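Side-chain contacts in cytokinin riboside 5'-monophosphate phosphoribohydrolase (Corynebacterium glutamicum, PDB 5WQ3), which belongs to the SLOG clan and is built on a Rossmann-like fold, a central parallel sheet flanked by helices, and is found in an assembly of six chains: residues C[183-187]-C[188-192]; C[221-224]-C[225-229]; C[240-243]-C[244-248]. All coordinates share one frame; numbering follows the deposited sequence. Where two conformers were deposited one is given.

How the contacts relate
From the N terminus the three contacts follow in series; each is one continuous piece of chain, so none encloses a distant loop, and none nests in or crosses another. Contact 1 turns the chain out of helix 173-188 towards strand 196-199. Contact 2 builds the short helix 223-227 just before strand 230-232, the outermost within the chain, and contact 3 forms the last turns of helix 235-246, which follows that strand. Contacts 1 and 2 touch directly: Gln187 probably hydrogen-bonds to Asp225, Leu183 packs on Asp225 and Met229, and Val186 on Arg228. Contact 2 reaches contact 3 where the backbone oxygen of Arg228 touches the Phe241 ring at CZ, whereas contacts 1 and 3 stay about 6 Å apart at their nearest atoms.

Contact 1: C[183-187]-C[188-192]; sequences LCMVQ and TGKVT
Thr188 N hydrogen-bonds to Cys184 O in the last turn of the helix, and the chain then leaves it through a Schellman motif. Gly189, at a positive phi of 77° that glycine adopts easily, sends its N to Val186 O (3.1 Å), while Lys190 N bonds weakly to Met185 O. Val191 N adds a second, weak bond to that carbonyl.

Among the side chains, Thr188 doubles the grip on Cys184 O. With chi1 at 56° its OG1 lies between the backbone N and the carbonyl carbon and turns back to Cys184 O at 2.8 Å, in the carbonyl plane on a lone pair, which satisfies the hydroxyl; the amide of the same residue comes from above that plane. The bent Met185 chain lays SD against Lys190 CB (3.9 Å). Separately, the branched Val186 and Val191 meet CG2 to CG2 at 3.7 Å, crossing at about a right angle. A water donates to both Val186 O and Val191 O.

Leu183 and Val186 rest on Ile196, Val186 also packs on Arg228, and Gln187 touches Ile221 while its NE2 bonds to Asp225, so this end of helix 173-188 lies against strand 196-199 and the 221-229 region.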
ATOM      1  N   LEU C 183     -50.655 -39.686  30.568  1.00 23.49           N
ATOM      2  CA  LEU C 183     -52.086 -39.692  30.745  1.00 24.24           C
ATOM      3  C   LEU C 183     -52.754 -40.749  29.833  1.00 25.05           C
ATOM      4  O   LEU C 183     -53.610 -41.467  30.307  1.00 25.65           O
ATOM      5  CB  LEU C 183     -52.687 -38.315  30.491  1.00 25.92           C
ATOM      6  CG  LEU C 183     -52.624 -37.407  31.698  1.00 24.12           C
ATOM      7  CD1 LEU C 183     -52.974 -36.000  31.269  1.00 23.46           C
ATOM      8  CD2 LEU C 183     -53.572 -37.879  32.794  1.00 26.17           C
ATOM      9  N   CYS C 184     -52.332 -40.833  28.579  0.50 25.80           N
ATOM     10  CA  CYS C 184     -52.849 -41.850  27.651  0.50 29.15           C
ATOM     11  C   CYS C 184     -52.406 -43.299  28.008  0.50 27.37           C
ATOM     12  O   CYS C 184     -53.125 -44.250  27.726  0.50 28.58           O
ATOM     13  CB  CYS C 184     -52.460 -41.477  26.210  0.50 31.65           C
ATOM     14  SG  CYS C 184     -53.004 -42.646  24.942  0.50 38.94           S
ATOM     15  N   MET C 185     -51.236 -43.455  28.623  1.00 26.23           N
ATOM     16  CA  MET C 185     -50.753 -44.733  29.097  1.00 27.51           C
ATOM     17  C   MET C 185     -51.556 -45.137  30.334  1.00 30.86           C
ATOM     18  O   MET C 185     -51.899 -46.299  30.493  1.00 26.66           O
ATOM     19  CB  MET C 185     -49.277 -44.696  29.395  1.00 29.36           C
ATOM     20  CG  MET C 185     -48.389 -44.435  28.193  1.00 30.77           C
ATOM     21  SD  MET C 185     -48.283 -45.869  27.119  1.00 39.39           S
ATOM     22  CE  MET C 185     -49.153 -45.363  25.642  1.00 46.92           C
ATOM     23  N   VAL C 186     -51.917 -44.168  31.179  1.00 29.84           N
ATOM     24  CA  VAL C 186     -52.729 -44.509  32.338  1.00 29.87           C
ATOM     25  C   VAL C 186     -54.135 -44.891  31.895  1.00 31.62           C
ATOM     26  O   VAL C 186     -54.677 -45.934  32.316  1.00 33.69           O
ATOM     27  CB  VAL C 186     -52.716 -43.419  33.415  1.00 29.69           C
ATOM     28  CG1 VAL C 186     -53.793 -43.640  34.465  1.00 32.50           C
ATOM     29  CG2 VAL C 186     -51.350 -43.376  34.053  1.00 32.44           C
ATOM     30  N   GLN C 187     -54.711 -44.097  31.006  1.00 32.88           N
ATOM     31  CA  GLN C 187     -56.076 -44.353  30.548  1.00 34.86           C
ATOM     32  C   GLN C 187     -56.185 -45.701  29.789  1.00 34.91           C
ATOM     33  O   GLN C 187     -57.135 -46.416  29.995  1.00 34.40           O
ATOM     34  CB  GLN C 187     -56.592 -43.131  29.780  1.00 33.92           C
ATOM     35  CG  GLN C 187     -57.733 -43.322  28.852  1.00 39.33           C
ATOM     36  CD  GLN C 187     -57.755 -42.134  27.934  1.00 43.30           C
ATOM     37  OE1 GLN C 187     -56.847 -41.961  27.136  1.00 50.94           O
ATOM     38  NE2 GLN C 187     -58.695 -41.263  28.128  1.00 38.23           N
ATOM     39  N   THR C 188     -55.171 -46.087  29.011  1.00 40.71           N
ATOM     40  CA  THR C 188     -55.203 -47.345  28.258  1.00 37.21           C
ATOM     41  C   THR C 188     -54.810 -48.550  29.111  1.00 43.60           C
ATOM     42  O   THR C 188     -54.916 -49.658  28.631  1.00 43.19           O
ATOM     43  CB  THR C 188     -54.299 -47.332  26.984  1.00 40.61           C
ATOM     44  OG1 THR C 188     -52.924 -47.004  27.301  1.00 36.99           O
ATOM     45  CG2 THR C 188     -54.809 -46.366  25.974  1.00 38.39           C
ATOM     46  N   GLY C 189     -54.350 -48.351  30.351  1.00 42.05           N
ATOM     47  CA  GLY C 189     -53.894 -49.472  31.185  1.00 38.89           C
ATOM     48  C   GLY C 189     -52.512 -50.030  30.851  1.00 39.94           C
ATOM     49  O   GLY C 189     -52.130 -51.078  31.329  1.00 36.30           O
ATOM     50  N   LYS C 190     -51.701 -49.311  30.088  1.00 36.03           N
ATOM     51  CA  LYS C 190     -50.381 -49.821  29.768  1.00 33.63           C
ATOM     52  C   LYS C 190     -49.471 -49.586  30.977  1.00 29.41           C
ATOM     53  O   LYS C 190     -48.427 -50.175  31.057  1.00 30.88           O
ATOM     54  CB  LYS C 190     -49.837 -49.149  28.504  1.00 37.86           C
ATOM     55  CG  LYS C 190     -50.756 -49.212  27.268  1.00 42.15           C
ATOM     56  CD  LYS C 190     -50.915 -50.615  26.686  1.00 45.99           C
ATOM     57  CE  LYS C 190     -49.580 -51.153  26.162  1.00 51.01           C
ATOM     58  NZ  LYS C 190     -49.656 -52.457  25.432  1.00 51.78           N
ATOM     59  N   VAL C 191     -49.856 -48.669  31.881  1.00 29.12           N
ATOM     60  CA  VAL C 191     -49.243 -48.544  33.206  1.00 28.61           C
ATOM     61  C   VAL C 191     -50.371 -48.498  34.202  1.00 25.41           C
ATOM     62  O   VAL C 191     -51.488 -48.142  33.874  1.00 28.82           O
ATOM     63  CB  VAL C 191     -48.213 -47.371  33.420  1.00 28.63           C
ATOM     64  CG1 VAL C 191     -47.053 -47.486  32.474  1.00 29.94           C
ATOM     65  CG2 VAL C 191     -48.840 -45.982  33.326  1.00 27.45           C
ATOM     66  N   THR C 192     -50.045 -48.912  35.404  1.00 23.83           N
ATOM     67  CA  THR C 192     -50.948 -49.124  36.490  1.00 27.83           C
ATOM     68  C   THR C 192     -50.250 -48.528  37.710  1.00 24.64           C
ATOM     69  O   THR C 192     -49.043 -48.688  37.858  1.00 24.32           O
ATOM     70  CB  THR C 192     -51.098 -50.643  36.692  1.00 32.89           C
ATOM     71  OG1 THR C 192     -51.833 -51.196  35.600  1.00 38.34           O
ATOM     72  CG2 THR C 192     -51.815 -50.944  37.947  1.00 36.51           C
TER
HETATM   73  O   HOH W   1     -53.993 -47.433  34.401  1.00 33.88           O

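Contact 2: C[221-224]-C[225-229]; sequences IDEK and DVDRM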
ATOM      1  N   ILE C 221     -62.694 -37.787  27.073  1.00 33.06           N
ATOM      2  CA  ILE C 221     -62.131 -38.561  28.183  1.00 35.04           C
ATOM      3  C   ILE C 221     -63.234 -38.808  29.193  1.00 36.99           C
ATOM      4  O   ILE C 221     -64.277 -38.178  29.141  1.00 33.81           O
ATOM      5  CB  ILE C 221     -61.012 -37.800  28.897  1.00 31.47           C
ATOM      6  CG1 ILE C 221     -61.587 -36.651  29.707  1.00 28.66           C
ATOM      7  CG2 ILE C 221     -59.923 -37.368  27.898  1.00 31.69           C
ATOM      8  CD1 ILE C 221     -60.564 -35.770  30.332  1.00 26.79           C
ATOM      9  N   ASP C 222     -62.989 -39.701  30.135  1.00 42.34           N
ATOM     10  CA  ASP C 222     -63.870 -39.794  31.291  1.00 43.20           C
ATOM     11  C   ASP C 222     -63.288 -39.012  32.402  1.00 41.10           C
ATOM     12  O   ASP C 222     -62.092 -38.717  32.461  1.00 38.78           O
ATOM     13  CB  ASP C 222     -64.113 -41.221  31.685  1.00 47.08           C
ATOM     14  CG  ASP C 222     -64.706 -42.003  30.551  1.00 50.83           C
ATOM     15  OD1 ASP C 222     -65.553 -41.436  29.826  1.00 55.20           O
ATOM     16  OD2 ASP C 222     -64.305 -43.152  30.344  1.00 54.48           O
ATOM     17  N   GLU C 223     -64.171 -38.617  33.280  1.00 45.01           N
ATOM     18  CA  GLU C 223     -63.810 -37.688  34.287  1.00 45.82           C
ATOM     19  C   GLU C 223     -62.730 -38.186  35.234  1.00 37.14           C
ATOM     20  O   GLU C 223     -61.944 -37.385  35.731  1.00 34.37           O
ATOM     21  CB  GLU C 223     -65.017 -37.272  35.080  1.00 48.12           C
ATOM     22  CG  GLU C 223     -64.768 -35.941  35.728  1.00 52.96           C
ATOM     23  CD  GLU C 223     -65.971 -35.466  36.492  1.00 61.97           C
ATOM     24  OE1 GLU C 223     -65.875 -34.353  37.052  1.00 65.36           O
ATOM     25  OE2 GLU C 223     -66.986 -36.214  36.543  1.00 62.40           O
ATOM     26  N   LYS C 224     -62.674 -39.470  35.484  1.00 33.82           N
ATOM     27  CA  LYS C 224     -61.633 -39.983  36.341  1.00 40.68           C
ATOM     28  C   LYS C 224     -60.220 -39.851  35.667  1.00 39.88           C
ATOM     29  O   LYS C 224     -59.206 -39.713  36.346  1.00 36.03           O
ATOM     30  CB  LYS C 224     -61.935 -41.437  36.678  1.00 44.89           C
ATOM     31  CG  LYS C 224     -61.958 -42.327  35.463  1.00 51.17           C
ATOM     32  CD  LYS C 224     -61.940 -43.804  35.811  1.00 55.71           C
ATOM     33  CE  LYS C 224     -63.361 -44.328  35.924  1.00 62.54           C
ATOM     34  NZ  LYS C 224     -63.342 -45.572  36.730  1.00 64.47           N
ATOM     35  N   ASP C 225     -60.165 -39.900  34.333  1.00 37.91           N
ATOM     36  CA  ASP C 225     -58.880 -39.709  33.598  1.00 41.55           C
ATOM     37  C   ASP C 225     -58.181 -38.348  33.909  1.00 37.01           C
ATOM     38  O   ASP C 225     -56.955 -38.240  33.748  1.00 38.57           O
ATOM     39  CB  ASP C 225     -59.068 -39.810  32.093  1.00 40.08           C
ATOM     40  CG  ASP C 225     -59.798 -41.060  31.671  1.00 45.94           C
ATOM     41  OD1 ASP C 225     -59.667 -42.049  32.401  1.00 44.29           O
ATOM     42  OD2 ASP C 225     -60.488 -41.047  30.611  1.00 44.06           O
ATOM     43  N   VAL C 226     -58.967 -37.349  34.322  1.00 30.61           N
ATOM     44  CA  VAL C 226     -58.455 -36.082  34.749  1.00 30.99           C
ATOM     45  C   VAL C 226     -58.452 -35.906  36.279  1.00 32.85           C
ATOM     46  O   VAL C 226     -57.519 -35.354  36.834  1.00 33.23           O
ATOM     47  CB  VAL C 226     -59.187 -34.915  34.016  1.00 34.78           C
ATOM     48  CG1 VAL C 226     -60.670 -34.812  34.381  1.00 35.39           C
ATOM     49  CG2 VAL C 226     -58.490 -33.587  34.269  1.00 37.14           C
ATOM     50  N   ASP C 227     -59.483 -36.377  36.969  1.00 36.13           N
ATOM     51  CA  ASP C 227     -59.542 -36.285  38.450  1.00 38.26           C
ATOM     52  C   ASP C 227     -58.415 -36.977  39.165  1.00 33.21           C
ATOM     53  O   ASP C 227     -58.127 -36.620  40.275  1.00 34.53           O
ATOM     54  CB  ASP C 227     -60.837 -36.917  38.992  1.00 46.09           C
ATOM     55  CG  ASP C 227     -62.032 -35.999  38.870  1.00 50.51           C
ATOM     56  OD1 ASP C 227     -61.873 -34.882  38.337  1.00 54.46           O
ATOM     57  OD2 ASP C 227     -63.128 -36.400  39.304  1.00 63.45           O
ATOM     58  N   ARG C 228     -57.788 -37.963  38.530  1.00 31.62           N
ATOM     59  CA  ARG C 228     -56.714 -38.739  39.158  1.00 32.30           C
ATOM     60  C   ARG C 228     -55.354 -38.049  39.259  1.00 34.17           C
ATOM     61  O   ARG C 228     -54.483 -38.526  40.004  1.00 30.03           O
ATOM     62  CB  ARG C 228     -56.516 -40.030  38.386  1.00 38.95           C
ATOM     63  CG  ARG C 228     -55.836 -39.864  37.025  1.00 43.21           C
ATOM     64  CD  ARG C 228     -56.037 -41.101  36.141  1.00 45.81           C
ATOM     65  NE  ARG C 228     -55.818 -42.287  36.965  1.00 49.76           N
ATOM     66  CZ  ARG C 228     -56.499 -43.435  36.918  1.00 51.87           C
ATOM     67  NH1 ARG C 228     -57.483 -43.631  36.061  1.00 54.76           N
ATOM     68  NH2 ARG C 228     -56.184 -44.412  37.761  1.00 54.11           N
ATOM     69  N   MET C 229     -55.153 -36.936  38.532  1.00 29.00           N
ATOM     70  CA  MET C 229     -53.948 -36.145  38.722  1.00 29.72           C
ATOM     71  C   MET C 229     -54.104 -35.272  39.951  1.00 27.33           C
ATOM     72  O   MET C 229     -55.113 -34.650  40.145  1.00 34.26           O
ATOM     73  CB  MET C 229     -53.729 -35.145  37.603  1.00 29.44           C
ATOM     74  CG  MET C 229     -53.494 -35.718  36.260  1.00 34.04           C
ATOM     75  SD  MET C 229     -52.853 -34.426  35.177  1.00 36.36           S
ATOM     76  CE  MET C 229     -54.415 -33.896  34.479  1.00 38.17           C
TER
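Ile221 meets Val226, its CD1 4.0 Å from Val226 CB with the two side chains crossing at about a right angle. Chi1 of 72° puts Ile221 CG1 between the backbone N and the carbonyl carbon, which carries the long branch into this apolar meeting. Both branched residues also pack on Ile211 of helix 201-216, a place that suits aliphatic chains.

Asp222 follows, and its N donates to Asp225 OD2 (2.9 Å) from above the carboxylate plane, 48° out of it. In return Asp225 N bonds weakly to Asp222 O. The side-chain bond corresponds to one half of a capping box, the motif in which a residue in the first turn of a helix accepts from the amide of the residue that precedes the helix. The same OD2 also accepts from Gln187. Acidic groups at this end would be favoured by the helix dipole, which may offset the nearness of Asp222 OD2 to Asp225 OD2, 4.4 Å.

Glu223 O takes two amides: Asp227 N at 2.9 Å, with an N-H...O angle of 168° and in the carbonyl plane, and Val226 N from well above that plane. Val226 CG1 crowds this oxygen at 3.2 Å. The side chains of Glu223 and Asp227 cross obliquely, Glu223 OE1 lying 4.1 Å from Asp227 OD2. Arg212 probably eases their repulsion, through a salt bridge to Asp227 and a long, weak ion pair to Glu223.

Lys224 O receives Arg228 N at 3.1 Å, and Arg228 CB, CG and CD curve round this oxygen.

Contact 3: C[240-243]-C[244-248]; sequences KFIV and DAHAG
Lys240 and Asp244, one helical turn apart, form the salt bridge of this contact, NZ to OD2 at 2.8 Å. The lysine chain runs out extended, CG opposite the backbone N (chi1 -166°), and bends only at its last torsion, chi4 -68°, bringing the ammonium onto the syn lone pair of Asp244 OD2. A long flexible lysine and a short aspartate suit this exposed i to i+4 spacing.

The backbone bonds are those of the helix. Asp244 N meets Lys240 O at 2.9 Å, Ala245 N meets Phe241 O at 2.9 Å, and His246 N divides between Ile242 O (3.0 Å) and, weakly, Val243 O.

Van der Waals contact joins Ile242 and His246, which stand side by side, pointing the same way, with Ile242 CG2 3.8 Å from His246 CE1. Hydrogen bonds hold both ring nitrogens, ND1 with Tyr101 OH and NE2 with Gln164 O, which should fix the rotation of the imidazole. Phe241, Ala245 and His246 touch Pro195.

The exposed Lys240-Asp244 pair on one side and Ile242, with His246 bonded to Tyr101 and Gln164, on the other are what an amphipathic helix shows, here the C-terminal one flanking a Rossmann-like parallel sheet.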
ATOM      1  N   LYS C 240     -46.344 -37.267  49.348  1.00 20.74           N
ATOM      2  CA  LYS C 240     -47.350 -38.103  50.006  1.00 22.65           C
ATOM      3  C   LYS C 240     -48.404 -38.701  49.087  1.00 19.85           C
ATOM      4  O   LYS C 240     -48.810 -39.820  49.314  1.00 19.35           O
ATOM      5  CB  LYS C 240     -48.080 -37.306  51.139  1.00 24.88           C
ATOM      6  CG  LYS C 240     -48.871 -38.208  52.070  1.00 26.79           C
ATOM      7  CD  LYS C 240     -49.690 -37.405  53.121  1.00 29.67           C
ATOM      8  CE  LYS C 240     -50.155 -38.324  54.270  1.00 29.06           C
ATOM      9  NZ  LYS C 240     -51.159 -39.311  53.809  1.00 31.97           N
ATOM     10  N   PHE C 241     -48.855 -37.977  48.058  1.00 20.04           N
ATOM     11  CA  PHE C 241     -49.784 -38.531  47.104  1.00 18.69           C
ATOM     12  C   PHE C 241     -49.120 -39.750  46.411  1.00 18.04           C
ATOM     13  O   PHE C 241     -49.696 -40.761  46.232  1.00 19.95           O
ATOM     14  CB  PHE C 241     -50.091 -37.469  46.105  1.00 19.73           C
ATOM     15  CG  PHE C 241     -51.102 -37.856  45.078  1.00 21.17           C
ATOM     16  CD1 PHE C 241     -52.462 -37.767  45.338  1.00 21.64           C
ATOM     17  CD2 PHE C 241     -50.674 -38.259  43.804  1.00 21.68           C
ATOM     18  CE1 PHE C 241     -53.404 -38.088  44.353  1.00 23.85           C
ATOM     19  CE2 PHE C 241     -51.576 -38.561  42.836  1.00 22.76           C
ATOM     20  CZ  PHE C 241     -52.958 -38.468  43.087  1.00 25.12           C
ATOM     21  N   ILE C 242     -47.889 -39.601  46.080  1.00 18.35           N
ATOM     22  CA  ILE C 242     -47.102 -40.687  45.408  1.00 20.20           C
ATOM     23  C   ILE C 242     -46.878 -41.889  46.317  1.00 20.76           C
ATOM     24  O   ILE C 242     -47.229 -43.028  45.981  1.00 22.19           O
ATOM     25  CB  ILE C 242     -45.785 -40.092  44.888  1.00 19.89           C
ATOM     26  CG1 ILE C 242     -46.125 -39.013  43.861  1.00 19.51           C
ATOM     27  CG2 ILE C 242     -44.862 -41.171  44.224  1.00 18.28           C
ATOM     28  CD1 ILE C 242     -44.918 -38.251  43.346  1.00 20.88           C
ATOM     29  N   VAL C 243     -46.336 -41.642  47.489  1.00 21.36           N
ATOM     30  CA  VAL C 243     -46.198 -42.683  48.510  1.00 22.28           C
ATOM     31  C   VAL C 243     -47.485 -43.478  48.759  1.00 22.23           C
ATOM     32  O   VAL C 243     -47.502 -44.731  48.736  1.00 18.16           O
ATOM     33  CB  VAL C 243     -45.700 -42.077  49.846  1.00 20.59           C
ATOM     34  CG1 VAL C 243     -45.857 -43.097  50.976  1.00 21.44           C
ATOM     35  CG2 VAL C 243     -44.284 -41.577  49.682  1.00 21.80           C
ATOM     36  N   ASP C 244     -48.575 -42.734  48.986  1.00 22.23           N
ATOM     37  CA  ASP C 244     -49.833 -43.343  49.240  1.00 24.20           C
ATOM     38  C   ASP C 244     -50.327 -44.112  48.031  1.00 25.90           C
ATOM     39  O   ASP C 244     -50.879 -45.201  48.167  1.00 23.38           O
ATOM     40  CB  ASP C 244     -50.915 -42.289  49.617  1.00 24.27           C
ATOM     41  CG  ASP C 244     -50.734 -41.780  51.009  1.00 28.63           C
ATOM     42  OD1 ASP C 244     -49.813 -42.314  51.695  1.00 26.90           O
ATOM     43  OD2 ASP C 244     -51.439 -40.801  51.423  1.00 32.14           O
ATOM     44  N   ALA C 245     -50.148 -43.561  46.842  1.00 21.72           N
ATOM     45  CA  ALA C 245     -50.573 -44.279  45.650  1.00 22.55           C
ATOM     46  C   ALA C 245     -49.789 -45.597  45.475  1.00 23.94           C
ATOM     47  O   ALA C 245     -50.304 -46.537  44.893  1.00 23.52           O
ATOM     48  CB  ALA C 245     -50.374 -43.419  44.427  1.00 24.42           C
ATOM     49  N   HIS C 246     -48.571 -45.682  45.974  1.00 21.89           N
ATOM     50  CA  HIS C 246     -47.728 -46.859  45.752  1.00 24.53           C
ATOM     51  C   HIS C 246     -47.836 -47.878  46.871  1.00 28.84           C
ATOM     52  O   HIS C 246     -47.261 -48.924  46.807  1.00 25.92           O
ATOM     53  CB  HIS C 246     -46.287 -46.440  45.614  1.00 24.25           C
ATOM     54  CG  HIS C 246     -45.959 -45.859  44.287  1.00 24.67           C
ATOM     55  ND1 HIS C 246     -44.860 -45.079  44.067  1.00 30.16           N
ATOM     56  CD2 HIS C 246     -46.585 -45.969  43.101  1.00 21.44           C
ATOM     57  CE1 HIS C 246     -44.819 -44.733  42.803  1.00 25.22           C
ATOM     58  NE2 HIS C 246     -45.861 -45.252  42.199  1.00 26.03           N
ATOM     59  N   ALA C 247     -48.577 -47.528  47.898  1.00 28.63           N
ATOM     60  CA  ALA C 247     -48.628 -48.350  49.086  1.00 33.84           C
ATOM     61  C   ALA C 247     -49.781 -49.337  48.949  1.00 31.70           C
ATOM     62  O   ALA C 247     -50.764 -49.102  48.220  1.00 32.79           O
ATOM     63  CB  ALA C 247     -48.840 -47.483  50.331  1.00 32.75           C
ATOM     64  N   GLY C 248     -49.702 -50.408  49.708  1.00 31.49           N
ATOM     65  CA  GLY C 248     -50.839 -51.353  49.738  1.00 35.28           C
ATOM     66  C   GLY C 248     -50.894 -52.146  48.425  1.00 37.86           C
ATOM     67  O   GLY C 248     -51.980 -52.622  48.021  1.00 38.67           O
TER